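Local coordinates for tailspike protein (Acinetobacter phage vB_ApiP_P1, PDB 6E1R) that probably recognises and hydrolyses surface polysaccharide of its Acinetobacter host as the trimeric tailspike of the phage, at residues Asn211-Thr224 with Arg246-Lys260. Sequence-based numbering, arbitrary orientation.
Sequences NLILCDFQKCDFGT and REPNANTFYNCIFRK
F222 and F217 each lay a ring alongside the phenylalanine one strand over, F258 and F253. F217 and F253 form an offset stack, centroids 4.5 Å apart and planes at 14°, in which CE2 of F253 sits over one face of the F217 ring, toward its rim. The F222 and F258 planes are even closer to parallel, at 7°, but slid so far apart that the rings barely overlap; CE2 of F258 approaches CD1 of F222 to 3.5 Å. Parallel register puts each pair on one face, and with CG anti to the carbonyl carbon in all four, the side chains lie side by side. These are the inward ladders of a right-handed parallel beta-helix, the fold of many phage tailspikes: 215-218 pairs with 251-254 at 8°, and 221-222 with 257-259 after the turn. F222 does stack with the ring of F200, on the preceding coil. Backbone bonds run along both strand pairs, among them Y254 N to F217 O at 2.9 Å, and at the bend C220 N donates to SG of C256 at 3.5 Å. N251 spans the first turn, OD1 accepting from C215 N at 3.3 Å while ND2 gives a weak, nearly straight bond to L212 O. At the far end the extended R259 chain passes T224, whose OG1 lies at the guanidinium edge and receives a weak bond from NH1 at 3.3 Å; NH2 has its salt bridge with E284. The same OG1 donates to D221 OD2 at 2.7 Å, and T224 N to D221 OD1, an Asx motif; both carboxylate oxygens are held.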
ATOM      1  N   ASN A 211      12.719   5.965  22.375  1.00 37.47           N
ATOM      2  CA  ASN A 211      12.826   6.716  21.125  1.00 36.09           C
ATOM      3  C   ASN A 211      13.041   5.719  19.992  1.00 35.81           C
ATOM      4  O   ASN A 211      14.168   5.300  19.717  1.00 38.29           O
ATOM      5  CB  ASN A 211      13.962   7.730  21.207  1.00 36.42           C
ATOM      6  CG  ASN A 211      13.888   8.782  20.116  1.00 39.26           C
ATOM      7  OD1 ASN A 211      12.916   8.846  19.365  1.00 38.06           O
ATOM      8  ND2 ASN A 211      14.919   9.617  20.027  1.00 41.59           N
ATOM      9  N   LEU A 212      11.951   5.345  19.326  1.00 32.79           N
ATOM     10  CA  LEU A 212      11.993   4.326  18.286  1.00 33.14           C
ATOM     11  C   LEU A 212      12.458   4.912  16.960  1.00 40.50           C
ATOM     12  O   LEU A 212      12.078   6.025  16.590  1.00 48.70           O
ATOM     13  CB  LEU A 212      10.609   3.703  18.110  1.00 30.01           C
ATOM     14  CG  LEU A 212      10.039   2.962  19.319  1.00 37.25           C
ATOM     15  CD1 LEU A 212       8.591   2.578  19.070  1.00 41.40           C
ATOM     16  CD2 LEU A 212      10.877   1.734  19.634  1.00 41.79           C
ATOM     17  N   ILE A 213      13.270   4.147  16.234  1.00 39.52           N
ATOM     18  CA  ILE A 213      13.653   4.521  14.876  1.00 39.28           C
ATOM     19  C   ILE A 213      14.045   3.259  14.122  1.00 38.69           C
ATOM     20  O   ILE A 213      14.721   2.378  14.662  1.00 41.07           O
ATOM     21  CB  ILE A 213      14.783   5.578  14.866  1.00 35.29           C
ATOM     22  CG1 ILE A 213      15.074   6.034  13.432  1.00 34.12           C
ATOM     23  CG2 ILE A 213      16.040   5.041  15.517  1.00 33.15           C
ATOM     24  CD1 ILE A 213      16.050   7.188  13.338  1.00 32.92           C
ATOM     25  N   LEU A 214      13.590   3.172  12.869  1.00 40.23           N
ATOM     26  CA  LEU A 214      13.865   2.029  11.995  1.00 39.27           C
ATOM     27  C   LEU A 214      13.424   0.713  12.637  1.00 41.63           C
ATOM     28  O   LEU A 214      14.140  -0.289  12.598  1.00 45.08           O
ATOM     29  CB  LEU A 214      15.345   1.982  11.608  1.00 38.89           C
ATOM     30  CG  LEU A 214      15.769   2.966  10.513  1.00 36.77           C
ATOM     31  CD1 LEU A 214      17.284   3.034  10.407  1.00 37.65           C
ATOM     32  CD2 LEU A 214      15.157   2.582   9.175  1.00 35.10           C
ATOM     33  N   CYS A 215      12.230   0.716  13.226  1.00 38.88           N
ATOM     34  CA  CYS A 215      11.664  -0.456  13.881  1.00 38.13           C
ATOM     35  C   CYS A 215      10.404  -0.895  13.150  1.00 39.35           C
ATOM     36  O   CYS A 215       9.545  -0.065  12.833  1.00 41.20           O
ATOM     37  CB  CYS A 215      11.338  -0.168  15.348  1.00 35.36           C
ATOM     38  SG  CYS A 215      12.774   0.195  16.373  1.00 38.86           S
ATOM     39  N   ASP A 216      10.298  -2.192  12.882  1.00 40.31           N
ATOM     40  CA  ASP A 216       9.097  -2.778  12.309  1.00 40.21           C
ATOM     41  C   ASP A 216       8.410  -3.662  13.341  1.00 38.01           C
ATOM     42  O   ASP A 216       9.064  -4.315  14.159  1.00 39.70           O
ATOM     43  CB  ASP A 216       9.416  -3.591  11.049  1.00 42.66           C
ATOM     44  CG  ASP A 216      10.260  -4.813  11.343  1.00 47.04           C
ATOM     45  OD1 ASP A 216      11.249  -4.686  12.094  1.00 49.15           O
ATOM     46  OD2 ASP A 216       9.932  -5.901  10.824  1.00 50.80           O
ATOM     47  N   PHE A 217       7.080  -3.675  13.297  1.00 36.52           N
ATOM     48  CA  PHE A 217       6.261  -4.426  14.240  1.00 33.35           C
ATOM     49  C   PHE A 217       5.417  -5.422  13.459  1.00 34.42           C
ATOM     50  O   PHE A 217       4.600  -5.022  12.621  1.00 35.93           O
ATOM     51  CB  PHE A 217       5.369  -3.492  15.061  1.00 26.30           C
ATOM     52  CG  PHE A 217       6.125  -2.559  15.966  1.00 29.39           C
ATOM     53  CD1 PHE A 217       6.793  -1.459  15.451  1.00 32.54           C
ATOM     54  CD2 PHE A 217       6.155  -2.773  17.333  1.00 33.92           C
ATOM     55  CE1 PHE A 217       7.484  -0.597  16.283  1.00 35.15           C
ATOM     56  CE2 PHE A 217       6.844  -1.915  18.169  1.00 36.87           C
ATOM     57  CZ  PHE A 217       7.509  -0.826  17.643  1.00 35.57           C
ATOM     58  N   GLN A 218       5.608  -6.710  13.732  1.00 37.60           N
ATOM     59  CA  GLN A 218       4.941  -7.779  12.992  1.00 35.89           C
ATOM     60  C   GLN A 218       3.897  -8.426  13.896  1.00 38.66           C
ATOM     61  O   GLN A 218       4.225  -9.258  14.746  1.00 42.56           O
ATOM     62  CB  GLN A 218       5.953  -8.798  12.481  1.00 34.46           C
ATOM     63  CG  GLN A 218       6.970  -8.216  11.514  1.00 38.18           C
ATOM     64  CD  GLN A 218       6.339  -7.746  10.216  1.00 47.26           C
ATOM     65  OE1 GLN A 218       5.237  -8.164   9.859  1.00 52.52           O
ATOM     66  NE2 GLN A 218       7.036  -6.867   9.506  1.00 49.82           N
ATOM     67  N   LYS A 219       2.638  -8.040  13.690  1.00 39.01           N
ATOM     68  CA  LYS A 219       1.489  -8.586  14.411  1.00 41.05           C
ATOM     69  C   LYS A 219       1.700  -8.530  15.922  1.00 37.60           C
ATOM     70  O   LYS A 219       1.560  -9.524  16.640  1.00 37.01           O
ATOM     71  CB  LYS A 219       1.158 -10.006  13.947  1.00 40.57           C
ATOM     72  CG  LYS A 219      -0.271 -10.402  14.289  1.00 44.66           C
ATOM     73  CD  LYS A 219      -0.783 -11.518  13.410  1.00 44.55           C
ATOM     74  CE  LYS A 219      -2.276 -11.718  13.609  1.00 46.15           C
ATOM     75  NZ  LYS A 219      -2.869 -12.585  12.559  1.00 52.43           N
ATOM     76  N   CYS A 220       2.061  -7.348  16.402  1.00 30.22           N
ATOM     77  CA  CYS A 220       2.159  -7.131  17.832  1.00 30.74           C
ATOM     78  C   CYS A 220       0.787  -6.770  18.388  1.00 35.23           C
ATOM     79  O   CYS A 220      -0.137  -6.416  17.653  1.00 40.85           O
ATOM     80  CB  CYS A 220       3.169  -6.027  18.143  1.00 30.63           C
ATOM     81  SG  CYS A 220       4.867  -6.440  17.692  1.00 39.25           S
ATOM     82  N   ASP A 221       0.656  -6.874  19.706  1.00 41.06           N
ATOM     83  CA  ASP A 221      -0.601  -6.577  20.376  1.00 42.82           C
ATOM     84  C   ASP A 221      -0.339  -5.609  21.518  1.00 48.14           C
ATOM     85  O   ASP A 221       0.578  -5.821  22.318  1.00 51.58           O
ATOM     86  CB  ASP A 221      -1.271  -7.854  20.891  1.00 45.36           C
ATOM     87  CG  ASP A 221      -2.667  -7.604  21.424  1.00 49.35           C
ATOM     88  OD1 ASP A 221      -2.801  -6.867  22.423  1.00 50.79           O
ATOM     89  OD2 ASP A 221      -3.632  -8.137  20.836  1.00 51.46           O
ATOM     90  N   PHE A 222      -1.152  -4.557  21.594  1.00 40.94           N
ATOM     91  CA  PHE A 222      -1.015  -3.517  22.609  1.00 34.77           C
ATOM     92  C   PHE A 222      -2.339  -3.385  23.356  1.00 38.44           C
ATOM     93  O   PHE A 222      -3.286  -2.774  22.852  1.00 41.46           O
ATOM     94  CB  PHE A 222      -0.610  -2.185  21.983  1.00 28.72           C
ATOM     95  CG  PHE A 222       0.772  -2.180  21.392  1.00 28.21           C
ATOM     96  CD1 PHE A 222       0.995  -2.654  20.110  1.00 26.76           C
ATOM     97  CD2 PHE A 222       1.844  -1.686  22.114  1.00 30.34           C
ATOM     98  CE1 PHE A 222       2.264  -2.642  19.562  1.00 26.46           C
ATOM     99  CE2 PHE A 222       3.116  -1.672  21.572  1.00 30.78           C
ATOM    100  CZ  PHE A 222       3.326  -2.151  20.294  1.00 29.13           C
ATOM    101  N   GLY A 223      -2.402  -3.966  24.551  1.00 34.18           N
ATOM    102  CA  GLY A 223      -3.481  -3.709  25.482  1.00 31.81           C
ATOM    103  C   GLY A 223      -4.733  -4.543  25.327  1.00 36.52           C
ATOM    104  O   GLY A 223      -5.748  -4.214  25.951  1.00 41.91           O
ATOM    105  N   THR A 224      -4.701  -5.620  24.540  1.00 33.48           N
ATOM    106  CA  THR A 224      -5.882  -6.473  24.440  1.00 36.49           C
ATOM    107  C   THR A 224      -6.082  -7.260  25.727  1.00 43.49           C
ATOM    108  O   THR A 224      -7.191  -7.311  26.273  1.00 45.64           O
ATOM    109  CB  THR A 224      -5.765  -7.419  23.244  1.00 36.94           C
ATOM    110  OG1 THR A 224      -5.583  -6.657  22.045  1.00 39.47           O
ATOM    111  CG2 THR A 224      -7.025  -8.263  23.110  1.00 36.65           C
ATOM    112  N   ARG A 246      17.968  13.465  17.139  1.00 55.13           N
ATOM    113  CA  ARG A 246      17.409  12.171  17.533  1.00 51.06           C
ATOM    114  C   ARG A 246      15.892  12.266  17.388  1.00 46.57           C
ATOM    115  O   ARG A 246      15.188  12.628  18.334  1.00 49.03           O
ATOM    116  CB  ARG A 246      17.833  11.825  18.953  1.00 57.86           C
ATOM    117  CG  ARG A 246      19.293  11.420  19.014  1.00 60.20           C
ATOM    118  CD  ARG A 246      19.815  11.304  20.432  1.00 57.87           C
ATOM    119  NE  ARG A 246      21.253  11.584  20.501  1.00 63.28           N
ATOM    120  CZ  ARG A 246      22.209  10.869  19.913  1.00 73.35           C
ATOM    121  NH1 ARG A 246      21.907   9.802  19.187  1.00 81.75           N
ATOM    122  NH2 ARG A 246      23.480  11.231  20.045  1.00 73.56           N
ATOM    123  N   GLU A 247      15.394  11.921  16.199  1.00 41.27           N
ATOM    124  CA  GLU A 247      13.973  11.999  15.906  1.00 33.79           C
ATOM    125  C   GLU A 247      13.388  10.608  15.681  1.00 37.03           C
ATOM    126  O   GLU A 247      14.027   9.761  15.047  1.00 43.79           O
ATOM    127  CB  GLU A 247      13.727  12.863  14.664  1.00 56.05           C
ATOM    128  CG  GLU A 247      14.287  14.276  14.782  1.00 64.93           C
ATOM    129  CD  GLU A 247      14.184  15.061  13.489  1.00 74.64           C
ATOM    130  OE1 GLU A 247      13.772  14.474  12.465  1.00 76.92           O
ATOM    131  OE2 GLU A 247      14.516  16.266  13.493  1.00 79.67           O
ATOM    132  N   PRO A 248      12.179  10.341  16.178  1.00 34.66           N
ATOM    133  CA  PRO A 248      11.570   9.021  15.961  1.00 31.13           C
ATOM    134  C   PRO A 248      11.113   8.820  14.524  1.00 30.18           C
ATOM    135  O   PRO A 248      10.060   9.330  14.128  1.00 28.74           O
ATOM    136  CB  PRO A 248      10.379   9.012  16.933  1.00 33.45           C
ATOM    137  CG  PRO A 248      10.527  10.246  17.789  1.00 33.79           C
ATOM    138  CD  PRO A 248      11.329  11.219  16.996  1.00 34.33           C
ATOM    139  N   ASN A 249      11.877   8.058  13.743  1.00 30.77           N
ATOM    140  CA  ASN A 249      11.647   7.927  12.312  1.00 32.25           C
ATOM    141  C   ASN A 249      11.456   6.468  11.914  1.00 37.43           C
ATOM    142  O   ASN A 249      11.868   5.549  12.624  1.00 43.33           O
ATOM    143  CB  ASN A 249      12.820   8.509  11.512  1.00 30.93           C
ATOM    144  CG  ASN A 249      13.146   9.935  11.900  1.00 36.24           C
ATOM    145  OD1 ASN A 249      12.278  10.688  12.338  1.00 39.29           O
ATOM    146  ND2 ASN A 249      14.408  10.315  11.736  1.00 33.37           N
ATOM    147  N   ALA A 250      10.802   6.271  10.767  1.00 40.21           N
ATOM    148  CA  ALA A 250      10.809   4.998  10.040  1.00 44.88           C
ATOM    149  C   ALA A 250      10.299   3.837  10.896  1.00 42.14           C
ATOM    150  O   ALA A 250      10.975   2.825  11.086  1.00 40.11           O
ATOM    151  CB  ALA A 250      12.211   4.699   9.499  1.00 48.79           C
ATOM    152  N   ASN A 251       9.080   3.987  11.402  1.00 42.08           N
ATOM    153  CA  ASN A 251       8.450   2.965  12.233  1.00 39.33           C
ATOM    154  C   ASN A 251       7.185   2.478  11.536  1.00 44.08           C
ATOM    155  O   ASN A 251       6.228   3.242  11.371  1.00 50.66           O
ATOM    156  CB  ASN A 251       8.159   3.518  13.626  1.00 38.48           C
ATOM    157  CG  ASN A 251       9.426   3.917  14.361  1.00 44.53           C
ATOM    158  OD1 ASN A 251      10.433   3.211  14.312  1.00 41.14           O
ATOM    159  ND2 ASN A 251       9.391   5.065  15.022  1.00 50.31           N
ATOM    160  N   THR A 252       7.183   1.208  11.133  1.00 44.56           N
ATOM    161  CA  THR A 252       6.094   0.613  10.372  1.00 43.59           C
ATOM    162  C   THR A 252       5.430  -0.496  11.176  1.00 36.13           C
ATOM    163  O   THR A 252       6.102  -1.258  11.880  1.00 35.57           O
ATOM    164  CB  THR A 252       6.590   0.055   9.031  1.00 49.83           C
ATOM    165  OG1 THR A 252       7.709   0.822   8.573  1.00 55.84           O
ATOM    166  CG2 THR A 252       5.483   0.084   7.991  1.00 49.68           C
ATOM    167  N   PHE A 253       4.107  -0.583  11.059  1.00 25.79           N
ATOM    168  CA  PHE A 253       3.300  -1.530  11.818  1.00 31.44           C
ATOM    169  C   PHE A 253       2.490  -2.379  10.849  1.00 36.69           C
ATOM    170  O   PHE A 253       1.736  -1.842  10.030  1.00 35.49           O
ATOM    171  CB  PHE A 253       2.379  -0.797  12.795  1.00 30.15           C
ATOM    172  CG  PHE A 253       3.110   0.073  13.777  1.00 32.29           C
ATOM    173  CD1 PHE A 253       3.568   1.330  13.408  1.00 34.51           C
ATOM    174  CD2 PHE A 253       3.340  -0.365  15.067  1.00 29.98           C
ATOM    175  CE1 PHE A 253       4.242   2.131  14.311  1.00 36.49           C
ATOM    176  CE2 PHE A 253       4.012   0.429  15.973  1.00 34.17           C
ATOM    177  CZ  PHE A 253       4.464   1.679  15.594  1.00 35.19           C
ATOM    178  N   TYR A 254       2.642  -3.698  10.948  1.00 36.53           N
ATOM    179  CA  TYR A 254       1.926  -4.646  10.102  1.00 32.61           C
ATOM    180  C   TYR A 254       1.014  -5.496  10.972  1.00 35.91           C
ATOM    181  O   TYR A 254       1.492  -6.223  11.850  1.00 42.31           O
ATOM    182  CB  TYR A 254       2.899  -5.537   9.326  1.00 35.80           C
ATOM    183  CG  TYR A 254       3.838  -4.797   8.400  1.00 36.95           C
ATOM    184  CD1 TYR A 254       3.589  -4.730   7.035  1.00 37.34           C
ATOM    185  CD2 TYR A 254       4.980  -4.176   8.888  1.00 34.96           C
ATOM    186  CE1 TYR A 254       4.450  -4.062   6.184  1.00 34.81           C
ATOM    187  CE2 TYR A 254       5.845  -3.505   8.046  1.00 34.83           C
ATOM    188  CZ  TYR A 254       5.575  -3.451   6.695  1.00 35.58           C
ATOM    189  OH  TYR A 254       6.435  -2.783   5.854  1.00 39.63           O
ATOM    190  N   ASN A 255      -0.295  -5.398  10.733  1.00 31.47           N
ATOM    191  CA  ASN A 255      -1.297  -6.249  11.380  1.00 35.14           C
ATOM    192  C   ASN A 255      -1.262  -6.139  12.903  1.00 33.72           C
ATOM    193  O   ASN A 255      -1.628  -7.080  13.611  1.00 36.11           O
ATOM    194  CB  ASN A 255      -1.140  -7.712  10.953  1.00 40.72           C
ATOM    195  CG  ASN A 255      -1.078  -7.875   9.449  1.00 44.63           C
ATOM    196  OD1 ASN A 255      -2.108  -7.929   8.775  1.00 43.04           O
ATOM    197  ND2 ASN A 255       0.133  -7.958   8.912  1.00 45.62           N
ATOM    198  N   CYS A 256      -0.819  -4.999  13.422  1.00 28.44           N
ATOM    199  CA  CYS A 256      -0.796  -4.807  14.862  1.00 29.71           C
ATOM    200  C   CYS A 256      -2.177  -4.404  15.368  1.00 34.58           C
ATOM    201  O   CYS A 256      -3.027  -3.916  14.619  1.00 39.70           O
ATOM    202  CB  CYS A 256       0.242  -3.754  15.248  1.00 31.58           C
ATOM    203  SG  CYS A 256       1.935  -4.239  14.864  1.00 41.98           S
ATOM    204  N   ILE A 257      -2.393  -4.612  16.665  1.00 35.71           N
ATOM    205  CA  ILE A 257      -3.686  -4.374  17.294  1.00 35.31           C
ATOM    206  C   ILE A 257      -3.489  -3.432  18.474  1.00 38.15           C
ATOM    207  O   ILE A 257      -2.598  -3.647  19.303  1.00 38.86           O
ATOM    208  CB  ILE A 257      -4.351  -5.685  17.754  1.00 32.25           C
ATOM    209  CG1 ILE A 257      -4.544  -6.630  16.567  1.00 30.24           C
ATOM    210  CG2 ILE A 257      -5.683  -5.398  18.423  1.00 29.69           C
ATOM    211  CD1 ILE A 257      -4.878  -8.050  16.965  1.00 31.23           C
ATOM    212  N   PHE A 258      -4.325  -2.397  18.550  1.00 32.12           N
ATOM    213  CA  PHE A 258      -4.291  -1.418  19.633  1.00 30.71           C
ATOM    214  C   PHE A 258      -5.685  -1.331  20.237  1.00 33.61           C
ATOM    215  O   PHE A 258      -6.594  -0.764  19.623  1.00 35.97           O
ATOM    216  CB  PHE A 258      -3.834  -0.049  19.127  1.00 26.10           C
ATOM    217  CG  PHE A 258      -2.482  -0.059  18.472  1.00 27.87           C
ATOM    218  CD1 PHE A 258      -2.344  -0.405  17.137  1.00 28.41           C
ATOM    219  CD2 PHE A 258      -1.348   0.294  19.186  1.00 26.99           C
ATOM    220  CE1 PHE A 258      -1.101  -0.411  16.530  1.00 29.27           C
ATOM    221  CE2 PHE A 258      -0.103   0.292  18.585  1.00 27.29           C
ATOM    222  CZ  PHE A 258       0.021  -0.061  17.255  1.00 24.88           C
ATOM    223  N   ARG A 259      -5.858  -1.896  21.433  1.00 40.97           N
ATOM    224  CA  ARG A 259      -7.150  -1.945  22.102  1.00 40.81           C
ATOM    225  C   ARG A 259      -7.042  -1.404  23.521  1.00 47.32           C
ATOM    226  O   ARG A 259      -5.998  -1.512  24.169  1.00 44.00           O
ATOM    227  CB  ARG A 259      -7.722  -3.372  22.162  1.00 39.03           C
ATOM    228  CG  ARG A 259      -8.156  -3.949  20.832  1.00 37.09           C
ATOM    229  CD  ARG A 259      -8.919  -5.240  21.070  1.00 40.69           C
ATOM    230  NE  ARG A 259      -9.441  -5.816  19.836  1.00 47.77           N
ATOM    231  CZ  ARG A 259      -8.904  -6.856  19.211  1.00 56.92           C
ATOM    232  NH1 ARG A 259      -7.832  -7.456  19.712  1.00 60.30           N
ATOM    233  NH2 ARG A 259      -9.449  -7.307  18.091  1.00 60.76           N
ATOM    234  N   LYS A 260      -8.143  -0.805  23.985  1.00 45.46           N
ATOM    235  CA  LYS A 260      -8.361  -0.488  25.399  1.00 46.01           C
ATOM    236  C   LYS A 260      -7.337   0.510  25.934  1.00 45.47           C
ATOM    237  O   LYS A 260      -6.812   0.351  27.035  1.00 52.57           O
ATOM    238  CB  LYS A 260      -8.349  -1.757  26.253  1.00 47.32           C
ATOM    239  CG  LYS A 260      -9.354  -2.819  25.856  1.00 48.84           C
ATOM    240  CD  LYS A 260     -10.778  -2.340  26.028  1.00 53.59           C
ATOM    241  CE  LYS A 260     -11.758  -3.402  25.538  1.00 55.43           C
ATOM    242  NZ  LYS A 260     -11.639  -4.676  26.318  1.00 53.61           N
TER